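Local coordinates for Alr4995 protein (Nostoc sp., PDB 6LRF), which is a bifunctional enzyme with arginine dihydrolase and ornithine cyclodeaminase activities, the first probably residing in its GME-family domain, at residues Arg6-Pro11 against Leu265-Thr270. Numbering follows the deposited sequence.
Sequences RFLMCP and LTLRVT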
loop_
_atom_site.group_PDB
_atom_site.type_symbol
_atom_site.label_atom_id
_atom_site.label_comp_id
_atom_site.label_asym_id
_atom_site.label_seq_id
_atom_site.Cartn_x
_atom_site.Cartn_y
_atom_site.Cartn_z
ATOM N N ARG B 6 22.907 51.161 -30.098
ATOM C CA ARG B 6 24.196 50.485 -29.938
ATOM C C ARG B 6 24.090 49.238 -29.057
ATOM O O ARG B 6 23.441 49.260 -28.012
ATOM C CB ARG B 6 25.238 51.432 -29.327
ATOM C CG ARG B 6 25.309 52.813 -29.971
ATOM C CD ARG B 6 26.378 53.675 -29.292
ATOM N NE ARG B 6 27.740 53.243 -29.597
ATOM C CZ ARG B 6 28.476 53.740 -30.591
ATOM N NH1 ARG B 6 27.973 54.681 -31.396
ATOM N NH2 ARG B 6 29.710 53.288 -30.786
ATOM N N PHE B 7 24.750 48.165 -29.479
ATOM C CA PHE B 7 24.896 46.947 -28.682
ATOM C C PHE B 7 26.361 46.678 -28.422
ATOM O O PHE B 7 27.203 46.941 -29.278
ATOM C CB PHE B 7 24.291 45.732 -29.384
ATOM C CG PHE B 7 22.801 45.769 -29.476
ATOM C CD1 PHE B 7 22.019 45.161 -28.498
ATOM C CD2 PHE B 7 22.178 46.413 -30.539
ATOM C CE1 PHE B 7 20.632 45.192 -28.571
ATOM C CE2 PHE B 7 20.787 46.450 -30.631
ATOM C CZ PHE B 7 20.009 45.834 -29.641
ATOM N N LEU B 8 26.659 46.152 -27.241
ATOM C CA LEU B 8 28.010 45.738 -26.903
ATOM C C LEU B 8 28.146 44.234 -27.066
ATOM O O LEU B 8 27.302 43.490 -26.563
ATOM C CB LEU B 8 28.329 46.129 -25.476
ATOM C CG LEU B 8 29.685 45.702 -24.965
ATOM C CD1 LEU B 8 30.747 46.431 -25.768
ATOM C CD2 LEU B 8 29.753 46.044 -23.509
HETATM N N MSE B 9 29.186 43.786 -27.768
HETATM C CA MSE B 9 29.473 42.353 -27.882
HETATM C C MSE B 9 30.936 42.066 -27.595
HETATM O O MSE B 9 31.710 42.965 -27.295
HETATM C CB MSE B 9 29.106 41.824 -29.267
HETATM C CG MSE B 9 27.635 41.952 -29.583
HETATM SE SE MSE B 9 27.081 41.136 -31.292
HETATM C CE MSE B 9 27.494 39.247 -30.913
ATOM N N CYS B 10 31.313 40.801 -27.663
ATOM C CA CYS B 10 32.694 40.434 -27.440
ATOM C C CYS B 10 32.982 39.160 -28.209
ATOM O O CYS B 10 32.338 38.126 -27.974
ATOM C CB CYS B 10 32.983 40.260 -25.951
ATOM S SG CYS B 10 34.677 39.802 -25.568
ATOM N N PRO B 11 33.935 39.239 -29.153
ATOM C CA PRO B 11 34.268 38.124 -30.043
ATOM C C PRO B 11 34.814 36.908 -29.287
ATOM O O PRO B 11 35.445 37.051 -28.237
ATOM C CB PRO B 11 35.322 38.731 -30.981
ATOM C CG PRO B 11 35.913 39.855 -30.210
ATOM C CD PRO B 11 34.774 40.421 -29.413
ATOM N N LEU B 265 24.702 37.165 -25.557
ATOM C CA LEU B 265 25.896 37.590 -26.280
ATOM C C LEU B 265 25.911 39.100 -26.573
ATOM O O LEU B 265 26.880 39.617 -27.132
ATOM C CB LEU B 265 26.010 36.791 -27.585
ATOM C CG LEU B 265 26.431 35.329 -27.379
ATOM C CD1 LEU B 265 26.268 34.509 -28.665
ATOM C CD2 LEU B 265 27.861 35.257 -26.854
ATOM N N THR B 266 24.842 39.791 -26.174
ATOM C CA THR B 266 24.650 41.208 -26.468
ATOM C C THR B 266 24.271 42.010 -25.220
ATOM O O THR B 266 23.659 41.488 -24.288
ATOM C CB THR B 266 23.522 41.448 -27.526
ATOM O OG1 THR B 266 22.235 41.193 -26.934
ATOM C CG2 THR B 266 23.705 40.572 -28.765
ATOM N N LEU B 267 24.615 43.291 -25.225
ATOM C CA LEU B 267 24.127 44.219 -24.218
ATOM C C LEU B 267 23.705 45.510 -24.916
ATOM O O LEU B 267 24.512 46.140 -25.604
ATOM C CB LEU B 267 25.202 44.482 -23.167
ATOM C CG LEU B 267 24.872 45.494 -22.073
ATOM C CD1 LEU B 267 23.703 45.027 -21.218
ATOM C CD2 LEU B 267 26.092 45.742 -21.223
ATOM N N ARG B 268 22.442 45.891 -24.774
ATOM C CA ARG B 268 21.983 47.156 -25.335
ATOM C C ARG B 268 22.472 48.319 -24.468
ATOM O O ARG B 268 22.097 48.433 -23.302
ATOM C CB ARG B 268 20.460 47.171 -25.454
ATOM C CG ARG B 268 19.882 48.502 -25.906
ATOM C CD ARG B 268 18.506 48.333 -26.541
ATOM N NE ARG B 268 17.915 49.627 -26.893
ATOM C CZ ARG B 268 16.942 49.781 -27.786
ATOM N NH1 ARG B 268 16.458 48.721 -28.419
ATOM N NH2 ARG B 268 16.466 50.990 -28.055
ATOM N N VAL B 269 23.327 49.174 -25.021
ATOM C CA VAL B 269 23.908 50.235 -24.204
ATOM C C VAL B 269 23.227 51.588 -24.481
ATOM O O VAL B 269 23.566 52.608 -23.870
ATOM C CB VAL B 269 25.420 50.329 -24.432
ATOM C CG1 VAL B 269 26.104 49.160 -23.776
ATOM C CG2 VAL B 269 25.729 50.349 -25.936
ATOM N N THR B 270 22.250 51.562 -25.386
ATOM C CA THR B 270 21.384 52.705 -25.698
ATOM C C THR B 270 19.994 52.512 -25.108
ATOM O O THR B 270 19.097 51.988 -25.769
ATOM C CB THR B 270 21.248 52.917 -27.232
ATOM O OG1 THR B 270 22.527 53.247 -27.771
ATOM C CG2 THR B 270 20.276 54.051 -27.558
HETATM O O HOH W 1 29.122 38.754 -27.569
#
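Thr270 has OG1 anti to its carbonyl carbon (chi1 -64°), which turns the hydroxyl onto the start of strand 6-9. There OG1 accepts from Arg6 N at 3.1 Å. In Phe7, CG lies beside the backbone N (chi1 -69°), and the ring crosses the Arg268 side chain obliquely, with Phe7 CE1 3.7 Å from Arg268 CB. Arg268 runs extended past the ring. Arg268 NE donates almost straight to Thr270 O (2.9 Å). The oxygen lies in the guanidinium plane, NE above the carbonyl plane. Leu8 and Leu267 form a hydrogen-bonded antiparallel pair. Leu8 N donates to Leu267 O at 2.7 Å, and Leu267 N returns a more bent bond to Leu8 O. Strand 6-9 is the middle of a three-stranded mixed sheet, with parallel strand 53-56 as its other neighbour. The two segments, over 250 residues apart, thus lie together in the N-terminal domain, whose GME family has the alpha/beta-propeller fold. Past the strand, Val269 N reaches Arg6 O at 3.0 Å. An alanine in place of Thr270 would lose the hydroxyl and would probably leave Arg6 N without this acceptor, loosening the strand start. Leu8 and Val269 meet through CB and CG1, near Trp100 of helix 93-103. Phe7 and Met9 pack against helix 34-49. Arg6 directs its guanidinium away to salt-bridge Asp55. A water accepts from Cys10 N and also sits close to Leu265 O.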